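Local coordinates for penicillin-binding protein (Bacillus halodurans, PDB 3TG9) that is a penicillin-binding protein of the beta-lactamase family, probably a serine acyl enzyme acting on peptidoglycan peptides or beta-lactams, at residues Thr19-Lys24 with Pro29-Leu34. Sequence-based numbering, arbitrary orientation.
Sequences TALMKK and PFIASL
The first beta hairpin of the chain brings T19, A20, L21 and M22 against S33, A32, I31 and F30, two neighbouring antiparallel strands whose axes come within 4.7 Å of each other. A20 and A32 form a hydrogen-bonded pair: A20 N gives to A32 O at 2.9 Å and A32 N to A20 O at 3.0 Å, each donor lying in the plane of the carbonyl it meets. Toward the turn, M22 and F30 make the next such pair, with F30 N 2.8 Å from M22 O; that bond is somewhat bent, 147° at the hydrogen. M22 O also receives a CA-H contact from P29 CA. Strand 30-34 is one of the two edge strands, within this chain, of the large antiparallel sheet in the alpha/beta half of the beta-lactamase fold, and backbone bonds pairing T19, L21 and K23 with C313, V311 and I309 tie the other strand into its interior. On the face carrying T19, L21 and I31, T19 and L21 pack on A234 of helix 234-245 and I31 touches H47; L21 and P29 lie side by side, CG of L21 3.8 Å from CB of P29. With its CG anti to the backbone N (chi1 171°), L21 also sets CD1 3.9 Å from CD1 of I31, the two side chains pointing the same way. T19 CG2 extends this apolar row, meeting I31 CG2 at 3.9 Å, while its OG1 pairs with S33 OG, whose position is less certain, and bonds to E46 O as well. The other face turns A20 and M22 to helix 320-330 and A20, F30 and A32 to helix 7-13. Here the sulfur of M22 stands 5.4 Å from the centroid of the F30 ring, 30° off its normal, an oblique Met-aromatic contact.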
ATOM      1  N   THR B  19      -5.710  20.192   5.876  1.00 32.59           N
ATOM      2  CA  THR B  19      -5.208  21.388   6.540  1.00 38.12           C
ATOM      3  C   THR B  19      -5.225  22.588   5.587  1.00 39.96           C
ATOM      4  O   THR B  19      -4.639  22.539   4.499  1.00 37.90           O
ATOM      5  CB  THR B  19      -3.780  21.182   7.042  1.00 35.59           C
ATOM      6  OG1 THR B  19      -3.780  20.181   8.070  1.00 38.75           O
ATOM      7  CG2 THR B  19      -3.209  22.490   7.596  1.00 36.23           C
ATOM      8  N   ALA B  20      -5.907  23.656   5.995  1.00 39.20           N
ATOM      9  CA  ALA B  20      -5.908  24.908   5.234  1.00 37.84           C
ATOM     10  C   ALA B  20      -5.059  25.970   5.920  1.00 37.08           C
ATOM     11  O   ALA B  20      -4.901  25.955   7.140  1.00 39.97           O
ATOM     12  CB  ALA B  20      -7.332  25.411   5.033  1.00 37.72           C
ATOM     13  N   LEU B  21      -4.507  26.888   5.132  1.00 34.17           N
ATOM     14  CA  LEU B  21      -3.697  27.982   5.658  1.00 36.38           C
ATOM     15  C   LEU B  21      -3.990  29.285   4.907  1.00 41.52           C
ATOM     16  O   LEU B  21      -4.242  29.278   3.697  1.00 38.11           O
ATOM     17  CB  LEU B  21      -2.205  27.637   5.574  1.00 34.41           C
ATOM     18  CG  LEU B  21      -1.156  28.708   5.881  1.00 32.27           C
ATOM     19  CD1 LEU B  21       0.156  28.068   6.254  1.00 33.50           C
ATOM     20  CD2 LEU B  21      -0.948  29.637   4.701  1.00 36.78           C
ATOM     21  N   MET B  22      -3.962  30.401   5.631  1.00 40.13           N
ATOM     22  CA  MET B  22      -4.091  31.727   5.012  1.00 44.93           C
ATOM     23  C   MET B  22      -3.148  32.726   5.660  1.00 42.74           C
ATOM     24  O   MET B  22      -3.106  32.844   6.880  1.00 42.49           O
ATOM     25  CB  MET B  22      -5.512  32.261   5.129  1.00 41.03           C
ATOM     26  CG  MET B  22      -5.546  33.769   5.234  1.00 51.04           C
ATOM     27  SD  MET B  22      -7.142  34.404   5.759  1.00 64.91           S
ATOM     28  CE  MET B  22      -7.967  34.577   4.185  1.00 54.41           C
ATOM     29  N   LYS B  23      -2.391  33.443   4.845  1.00 38.38           N
ATOM     30  CA  LYS B  23      -1.483  34.446   5.370  1.00 42.58           C
ATOM     31  C   LYS B  23      -1.644  35.771   4.631  1.00 45.46           C
ATOM     32  O   LYS B  23      -1.634  35.806   3.397  1.00 40.83           O
ATOM     33  CB  LYS B  23      -0.040  33.959   5.293  1.00 38.07           C
ATOM     34  CG  LYS B  23       0.978  35.074   5.273  1.00 42.58           C
ATOM     35  CD  LYS B  23       2.295  34.638   5.877  1.00 44.08           C
ATOM     36  CE  LYS B  23       3.333  35.723   5.739  1.00 49.71           C
ATOM     37  NZ  LYS B  23       4.107  35.903   6.990  1.00 54.65           N
ATOM     38  N   LYS B  24      -1.803  36.851   5.396  1.00 45.79           N
ATOM     39  CA  LYS B  24      -1.972  38.189   4.828  1.00 46.54           C
ATOM     40  C   LYS B  24      -0.720  39.037   4.995  1.00 45.50           C
ATOM     41  O   LYS B  24      -0.457  39.568   6.069  1.00 48.42           O
ATOM     42  CB  LYS B  24      -3.180  38.897   5.453  1.00 51.39           C
ATOM     43  CG  LYS B  24      -4.455  38.068   5.407  1.00 54.19           C
ATOM     44  CD  LYS B  24      -5.711  38.934   5.347  1.00 61.96           C
ATOM     45  CE  LYS B  24      -6.210  39.325   6.731  1.00 68.45           C
ATOM     46  NZ  LYS B  24      -7.553  39.979   6.664  1.00 63.36           N
ATOM     47  N   PRO B  29       0.180  33.250   9.826  1.00 44.12           N
ATOM     48  CA  PRO B  29      -0.922  32.591   9.116  1.00 42.61           C
ATOM     49  C   PRO B  29      -2.036  32.142  10.045  1.00 40.54           C
ATOM     50  O   PRO B  29      -1.775  31.894  11.204  1.00 41.50           O
ATOM     51  CB  PRO B  29      -0.253  31.359   8.497  1.00 41.01           C
ATOM     52  CG  PRO B  29       1.231  31.612   8.592  1.00 42.83           C
ATOM     53  CD  PRO B  29       1.416  32.451   9.800  1.00 45.94           C
ATOM     54  N   PHE B  30      -3.263  32.075   9.549  1.00 36.90           N
ATOM     55  CA  PHE B  30      -4.288  31.281  10.207  1.00 44.83           C
ATOM     56  C   PHE B  30      -4.131  29.856   9.671  1.00 45.62           C
ATOM     57  O   PHE B  30      -4.122  29.642   8.454  1.00 42.66           O
ATOM     58  CB  PHE B  30      -5.691  31.785   9.863  1.00 47.54           C
ATOM     59  CG  PHE B  30      -6.060  33.098  10.505  1.00 52.35           C
ATOM     60  CD1 PHE B  30      -7.179  33.191  11.326  1.00 52.76           C
ATOM     61  CD2 PHE B  30      -5.313  34.243  10.267  1.00 54.98           C
ATOM     62  CE1 PHE B  30      -7.539  34.399  11.904  1.00 54.53           C
ATOM     63  CE2 PHE B  30      -5.665  35.453  10.849  1.00 59.27           C
ATOM     64  CZ  PHE B  30      -6.781  35.528  11.670  1.00 53.84           C
ATOM     65  N   ILE B  31      -3.997  28.882  10.564  1.00 46.53           N
ATOM     66  CA  ILE B  31      -3.856  27.495  10.142  1.00 43.16           C
ATOM     67  C   ILE B  31      -4.914  26.630  10.802  1.00 44.76           C
ATOM     68  O   ILE B  31      -5.145  26.736  12.004  1.00 49.19           O
ATOM     69  CB  ILE B  31      -2.474  26.942  10.484  1.00 42.55           C
ATOM     70  CG1 ILE B  31      -1.393  27.921  10.026  1.00 39.69           C
ATOM     71  CG2 ILE B  31      -2.288  25.553   9.865  1.00 39.74           C
ATOM     72  CD1 ILE B  31       0.006  27.360  10.081  1.00 40.50           C
ATOM     73  N   ALA B  32      -5.558  25.773  10.019  1.00 40.99           N
ATOM     74  CA  ALA B  32      -6.644  24.961  10.547  1.00 42.89           C
ATOM     75  C   ALA B  32      -6.662  23.536   9.987  1.00 46.53           C
ATOM     76  O   ALA B  32      -6.657  23.327   8.764  1.00 40.10           O
ATOM     77  CB  ALA B  32      -7.980  25.647  10.301  1.00 40.45           C
ATOM     78  N   SER B  33      -6.701  22.556  10.885  1.00 42.93           N
ATOM     79  CA  SER B  33      -6.785  21.165  10.467  1.00 35.19           C
ATOM     80  C   SER B  33      -8.128  20.547  10.838  1.00 43.29           C
ATOM     81  O   SER B  33      -8.724  20.910  11.854  1.00 44.77           O
ATOM     82  CB  SER B  33      -5.636  20.369  11.067  1.00 36.50           C
ATOM     83  OG  SER B  33      -4.394  20.899  10.640  1.00 35.41           O
ATOM     84  N   LEU B  34      -8.607  19.627  10.001  1.00 39.17           N
ATOM     85  CA  LEU B  34      -9.833  18.884  10.281  1.00 41.17           C
ATOM     86  C   LEU B  34      -9.731  17.445   9.756  1.00 44.68           C
ATOM     87  O   LEU B  34      -8.867  17.136   8.936  1.00 42.94           O
ATOM     88  CB  LEU B  34     -11.045  19.592   9.670  1.00 46.26           C
ATOM     89  CG  LEU B  34     -12.447  19.125  10.071  1.00 48.06           C
ATOM     90  CD1 LEU B  34     -12.736  19.442  11.534  1.00 41.78           C
ATOM     91  CD2 LEU B  34     -13.488  19.770   9.169  1.00 45.60           C
TER